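Local coordinates for putative amidohydrolase (Unidentified, PDB 3MKV), which probably hydrolyses dipeptides ending in proline, as a zinc-dependent prolidase of the amidohydrolase superfamily, at residues Tyr272-Glu286 and Lys320-Leu334. Numbering follows the deposited sequence.
With ZN (zinc ion), chain I; SO4 (sulfate ion), chain L.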
loop_
_atom_site.group_PDB
_atom_site.type_symbol
_atom_site.label_atom_id
_atom_site.label_comp_id
_atom_site.label_asym_id
_atom_site.label_seq_id
_atom_site.Cartn_x
_atom_site.Cartn_y
_atom_site.Cartn_z
ATOM N N TYR A 272 36.197 21.824 -11.943
ATOM C CA TYR A 272 36.050 22.252 -13.332
ATOM C C TYR A 272 34.691 22.866 -13.589
ATOM O O TYR A 272 33.698 22.494 -12.954
ATOM C CB TYR A 272 36.195 21.079 -14.289
ATOM C CG TYR A 272 37.417 20.215 -14.097
ATOM C CD1 TYR A 272 38.474 20.274 -14.990
ATOM C CD2 TYR A 272 37.488 19.305 -13.054
ATOM C CE1 TYR A 272 39.588 19.465 -14.834
ATOM C CE2 TYR A 272 38.589 18.493 -12.888
ATOM C CZ TYR A 272 39.643 18.582 -13.780
ATOM O OH TYR A 272 40.755 17.781 -13.624
ATOM N N VAL A 273 34.648 23.799 -14.535
ATOM C CA VAL A 273 33.372 24.310 -15.033
ATOM C C VAL A 273 33.147 23.934 -16.494
ATOM O O VAL A 273 34.085 23.858 -17.285
ATOM C CB VAL A 273 33.225 25.846 -14.858
ATOM C CG1 VAL A 273 31.843 26.281 -15.306
ATOM C CG2 VAL A 273 33.438 26.234 -13.397
ATOM N N VAL A 274 31.892 23.683 -16.836
ATOM C CA VAL A 274 31.519 23.336 -18.201
ATOM C C VAL A 274 30.415 24.269 -18.681
ATOM O O VAL A 274 29.228 24.036 -18.414
ATOM C CB VAL A 274 31.009 21.883 -18.318
ATOM C CG1 VAL A 274 30.748 21.555 -19.775
ATOM C CG2 VAL A 274 32.011 20.902 -17.705
ATOM N N PRO A 275 30.810 25.333 -19.392
ATOM C CA PRO A 275 29.888 26.307 -19.960
ATOM C C PRO A 275 29.133 25.659 -21.100
ATOM O O PRO A 275 29.688 24.806 -21.791
ATOM C CB PRO A 275 30.825 27.402 -20.512
ATOM C CG PRO A 275 32.177 27.136 -19.872
ATOM C CD PRO A 275 32.216 25.653 -19.692
ATOM N N THR A 276 27.888 26.063 -21.314
ATOM C CA THR A 276 27.094 25.483 -22.392
ATOM C C THR A 276 26.373 26.575 -23.185
ATOM O O THR A 276 25.154 26.522 -23.381
ATOM C CB THR A 276 26.097 24.436 -21.841
ATOM O OG1 THR A 276 25.218 25.054 -20.883
ATOM C CG2 THR A 276 26.854 23.293 -21.156
ATOM N N LEU A 277 27.154 27.555 -23.644
ATOM C CA LEU A 277 26.638 28.802 -24.256
ATOM C C LEU A 277 25.709 28.638 -25.464
ATOM O O LEU A 277 24.726 29.359 -25.606
ATOM C CB LEU A 277 27.804 29.731 -24.641
ATOM C CG LEU A 277 28.788 30.068 -23.522
ATOM C CD1 LEU A 277 29.890 30.981 -24.016
ATOM C CD2 LEU A 277 28.048 30.704 -22.357
ATOM N N VAL A 278 26.033 27.707 -26.345
ATOM C CA VAL A 278 25.276 27.549 -27.581
ATOM C C VAL A 278 23.790 27.297 -27.315
ATOM O O VAL A 278 22.923 27.709 -28.096
ATOM C CB VAL A 278 25.861 26.407 -28.442
ATOM C CG1 VAL A 278 25.809 25.080 -27.677
ATOM C CG2 VAL A 278 25.144 26.325 -29.787
ATOM N N THR A 279 23.494 26.621 -26.212
ATOM C CA THR A 279 22.121 26.269 -25.902
ATOM C C THR A 279 21.264 27.496 -25.619
ATOM O O THR A 279 20.101 27.548 -26.018
ATOM C CB THR A 279 22.022 25.294 -24.721
ATOM O OG1 THR A 279 20.658 24.887 -24.566
ATOM C CG2 THR A 279 22.502 25.950 -23.437
ATOM N N TYR A 280 21.833 28.484 -24.940
ATOM C CA TYR A 280 21.076 29.696 -24.627
ATOM C C TYR A 280 20.741 30.504 -25.882
ATOM O O TYR A 280 19.616 30.990 -26.033
ATOM C CB TYR A 280 21.801 30.521 -23.561
ATOM C CG TYR A 280 22.167 29.647 -22.387
ATOM C CD1 TYR A 280 21.181 28.960 -21.695
ATOM C CD2 TYR A 280 23.491 29.471 -21.991
ATOM C CE1 TYR A 280 21.487 28.137 -20.631
ATOM C CE2 TYR A 280 23.810 28.642 -20.920
ATOM C CZ TYR A 280 22.793 27.977 -20.248
ATOM O OH TYR A 280 23.058 27.140 -19.188
ATOM N N ASP A 281 21.705 30.616 -26.790
ATOM C CA ASP A 281 21.475 31.268 -28.075
ATOM C C ASP A 281 20.345 30.616 -28.879
ATOM O O ASP A 281 19.657 31.286 -29.653
ATOM C CB ASP A 281 22.762 31.281 -28.903
ATOM C CG ASP A 281 23.808 32.232 -28.342
ATOM O OD1 ASP A 281 24.824 32.476 -29.036
ATOM O OD2 ASP A 281 23.612 32.737 -27.211
ATOM N N ALA A 282 20.163 29.311 -28.697
ATOM C CA ALA A 282 19.151 28.561 -29.436
ATOM C C ALA A 282 17.777 28.637 -28.782
ATOM O O ALA A 282 16.761 28.716 -29.471
ATOM C CB ALA A 282 19.574 27.109 -29.594
ATOM N N LEU A 283 17.740 28.592 -27.455
ATOM C CA LEU A 283 16.476 28.698 -26.745
ATOM C C LEU A 283 15.792 30.018 -27.089
ATOM O O LEU A 283 14.570 30.081 -27.247
ATOM C CB LEU A 283 16.690 28.581 -25.235
ATOM C CG LEU A 283 17.050 27.189 -24.703
ATOM C CD1 LEU A 283 17.463 27.246 -23.242
ATOM C CD2 LEU A 283 15.890 26.217 -24.908
ATOM N N ALA A 284 16.593 31.071 -27.217
ATOM C CA ALA A 284 16.077 32.387 -27.574
ATOM C C ALA A 284 15.612 32.444 -29.031
ATOM O O ALA A 284 14.554 32.991 -29.324
ATOM C CB ALA A 284 17.126 33.459 -27.302
ATOM N N SER A 285 16.398 31.861 -29.935
ATOM C CA SER A 285 16.153 31.957 -31.381
ATOM C C SER A 285 14.965 31.143 -31.890
ATOM O O SER A 285 14.163 31.631 -32.684
ATOM C CB SER A 285 17.404 31.536 -32.165
ATOM O OG SER A 285 18.565 32.191 -31.682
ATOM N N GLU A 286 14.866 29.894 -31.453
ATOM C CA GLU A 286 13.918 28.967 -32.052
ATOM C C GLU A 286 13.205 28.115 -31.012
ATOM O O GLU A 286 12.499 27.169 -31.361
ATOM C CB GLU A 286 14.639 28.062 -33.056
ATOM C CG GLU A 286 15.588 27.051 -32.413
ATOM C CD GLU A 286 16.520 26.391 -33.419
ATOM O OE1 GLU A 286 17.135 27.122 -34.226
ATOM O OE2 GLU A 286 16.643 25.146 -33.401
ATOM N N LYS A 320 39.911 25.759 -14.889
ATOM C CA LYS A 320 39.868 24.678 -15.862
ATOM C C LYS A 320 38.454 24.546 -16.453
ATOM O O LYS A 320 37.500 24.174 -15.754
ATOM C CB LYS A 320 40.313 23.370 -15.192
ATOM C CG LYS A 320 41.816 23.295 -14.937
ATOM C CD LYS A 320 42.173 22.637 -13.613
ATOM C CE LYS A 320 41.720 21.184 -13.537
ATOM N NZ LYS A 320 41.653 20.692 -12.123
ATOM N N MET A 321 38.330 24.865 -17.744
ATOM C CA MET A 321 37.050 24.825 -18.451
ATOM C C MET A 321 36.960 23.651 -19.421
ATOM O O MET A 321 37.908 23.357 -20.144
ATOM C CB MET A 321 36.813 26.131 -19.210
ATOM C CG MET A 321 36.383 27.277 -18.319
ATOM S SD MET A 321 35.966 28.769 -19.225
ATOM C CE MET A 321 37.594 29.465 -19.500
ATOM N N GLY A 322 35.812 22.978 -19.429
ATOM C CA GLY A 322 35.580 21.871 -20.348
ATOM C C GLY A 322 34.643 22.323 -21.444
ATOM O O GLY A 322 34.148 23.437 -21.423
ATOM N N PHE A 323 34.385 21.457 -22.410
ATOM C CA PHE A 323 33.523 21.820 -23.531
ATOM C C PHE A 323 32.149 21.166 -23.373
ATOM O O PHE A 323 32.044 19.967 -23.090
ATOM C CB PHE A 323 34.200 21.401 -24.840
ATOM C CG PHE A 323 33.385 21.659 -26.078
ATOM C CD1 PHE A 323 33.667 22.740 -26.898
ATOM C CD2 PHE A 323 32.366 20.792 -26.450
ATOM C CE1 PHE A 323 32.928 22.970 -28.062
ATOM C CE2 PHE A 323 31.626 21.016 -27.610
ATOM C CZ PHE A 323 31.910 22.109 -28.413
ATOM N N GLY A 324 31.095 21.956 -23.533
ATOM C CA GLY A 324 29.752 21.423 -23.437
ATOM C C GLY A 324 28.766 22.207 -24.267
ATOM O O GLY A 324 29.022 23.358 -24.624
ATOM N N THR A 325 27.620 21.594 -24.552
ATOM C CA THR A 325 26.637 22.203 -25.432
ATOM C C THR A 325 25.237 22.291 -24.812
ATOM O O THR A 325 24.613 23.358 -24.847
ATOM C CB THR A 325 26.597 21.495 -26.828
ATOM O OG1 THR A 325 26.292 20.103 -26.665
ATOM C CG2 THR A 325 27.951 21.634 -27.556
ATOM N N ASP A 326 24.743 21.174 -24.270
ATOM C CA ASP A 326 23.439 21.129 -23.582
ATOM C C ASP A 326 22.257 21.517 -24.473
ATOM O O ASP A 326 21.377 22.268 -24.052
ATOM C CB ASP A 326 23.454 22.021 -22.331
ATOM C CG ASP A 326 22.266 21.768 -21.409
ATOM O OD1 ASP A 326 21.688 20.660 -21.454
ATOM O OD2 ASP A 326 21.907 22.681 -20.630
ATOM N N LEU A 327 22.224 20.992 -25.692
ATOM C CA LEU A 327 21.171 21.339 -26.650
ATOM C C LEU A 327 19.971 20.378 -26.617
ATOM O O LEU A 327 20.108 19.211 -26.235
ATOM C CB LEU A 327 21.762 21.413 -28.065
ATOM C CG LEU A 327 22.732 22.577 -28.334
ATOM C CD1 LEU A 327 23.674 22.287 -29.487
ATOM C CD2 LEU A 327 21.985 23.891 -28.571
ATOM N N LEU A 328 18.809 20.867 -27.054
ATOM C CA LEU A 328 17.560 20.100 -27.003
ATOM C C LEU A 328 16.904 19.972 -28.371
ATOM O O LEU A 328 17.057 20.836 -29.224
ATOM C CB LEU A 328 16.560 20.761 -26.045
ATOM C CG LEU A 328 17.076 21.249 -24.684
ATOM C CD1 LEU A 328 16.018 22.061 -23.967
ATOM C CD2 LEU A 328 17.548 20.088 -23.805
ATOM N N GLY A 329 16.159 18.891 -28.568
ATOM C CA GLY A 329 15.337 18.723 -29.766
ATOM C C GLY A 329 16.041 18.989 -31.082
ATOM O O GLY A 329 17.072 18.387 -31.387
ATOM N N GLU A 330 15.451 19.885 -31.849
ATOM C CA GLU A 330 15.909 20.293 -33.156
ATOM C C GLU A 330 17.261 20.964 -33.109
ATOM O O GLU A 330 18.042 20.864 -34.034
ATOM C CB GLU A 330 14.887 21.234 -33.778
ATOM C CG GLU A 330 13.589 20.575 -34.200
ATOM C CD GLU A 330 12.556 20.430 -33.082
ATOM O OE1 GLU A 330 12.869 20.659 -31.897
ATOM O OE2 GLU A 330 11.408 20.079 -33.405
ATOM N N ALA A 331 17.487 21.698 -32.035
ATOM C CA ALA A 331 18.684 22.518 -31.838
ATOM C C ALA A 331 19.951 21.697 -31.651
ATOM O O ALA A 331 21.064 22.203 -31.835
ATOM C CB ALA A 331 18.494 23.425 -30.658
ATOM N N GLN A 332 19.787 20.438 -31.256
ATOM C CA GLN A 332 20.920 19.540 -31.138
ATOM C C GLN A 332 21.830 19.648 -32.353
ATOM O O GLN A 332 23.017 19.344 -32.275
ATOM C CB GLN A 332 20.457 18.093 -30.972
ATOM C CG GLN A 332 19.709 17.839 -29.677
ATOM C CD GLN A 332 20.263 16.657 -28.898
ATOM O OE1 GLN A 332 21.423 16.282 -29.062
ATOM N NE2 GLN A 332 19.438 16.076 -28.029
ATOM N N ARG A 333 21.281 20.077 -33.484
ATOM C CA ARG A 333 22.084 20.137 -34.705
ATOM C C ARG A 333 23.196 21.196 -34.629
ATOM O O ARG A 333 24.131 21.184 -35.441
ATOM C CB ARG A 333 21.200 20.420 -35.911
ATOM C CG ARG A 333 21.333 21.836 -36.423
ATOM C CD ARG A 333 20.222 22.732 -35.938
ATOM N NE ARG A 333 19.166 22.842 -36.938
ATOM C CZ ARG A 333 18.395 23.916 -37.098
ATOM N NH1 ARG A 333 18.564 24.987 -36.329
ATOM N NH2 ARG A 333 17.457 23.918 -38.038
ATOM N N LEU A 334 23.087 22.087 -33.637
ATOM C CA LEU A 334 23.945 23.267 -33.514
ATOM C C LEU A 334 25.188 23.038 -32.666
ATOM O O LEU A 334 26.008 23.936 -32.492
ATOM C CB LEU A 334 23.148 24.452 -32.938
ATOM C CG LEU A 334 22.045 25.025 -33.836
ATOM C CD1 LEU A 334 21.050 25.841 -33.033
ATOM C CD2 LEU A 334 22.645 25.865 -34.971
HETATM ZN ZN ZN I . 21.849 19.686 -19.278
HETATM S S SO4 L . 41.180 15.876 -10.825
HETATM O O1 SO4 L . 40.550 15.467 -12.077
HETATM O O2 SO4 L . 42.427 15.154 -10.647
HETATM O O3 SO4 L . 41.439 17.309 -10.874
HETATM O O4 SO4 L . 40.300 15.563 -9.701
HETATM O O HOH W 1 31.551 25.203 -23.491
HETATM O O HOH W 2 18.792 24.324 -26.635
#
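V273 and M321 form a single parallel bridge between strand 272-274 and the irregular chain 320-322, where the seventh and eighth strands of an amidohydrolase TIM barrel would lie side by side: V273 N hydrogen-bonds K320 O (3.1 Å), and V273 O receives G322 N (2.9 Å). Before this bridge, a bend at chi3 (62°) brings K320 NZ over one face of the Y272 ring, 3.8 Å from its centroid, in a cation-pi contact; G270 O also holds this ammonium.

Beyond it, G324 offers a bare backbone as a hollow, and V274 CG1 fills it, 3.8 Å from G324 CA. Water 1 fits between P275 O and G324 N where direct pairing lapses. Further on, L327 wedges CD2 against the helix 277-286 at T279 CA (3.6 Å), while V278 CG1 packs over T325 and V278 CG2 faces L334. A282 CB is a small knob entering a hollow lined by L327 CD2, A331 CB and L334 CD1 (4.0 Å from the last). At the contact's end E286 OE1 makes a salt bridge to R333 NH1 (3.3 Å), their planes 84° apart.

With OG1 anti to the backbone N (chi1 -174°), T279 hydrogen-bonds D326 O at 2.8 Å from above the carbonyl plane and accepts a proton from water 2. D326 OD1 binds zinc with H65, H67 and carboxylated K193; T276, whose OG1 hydrogen-bonds ND1 of H254, a second-zinc ligand, packs against D326 CB. The contact thus probably helps fix D326 through its carbonyl and CB.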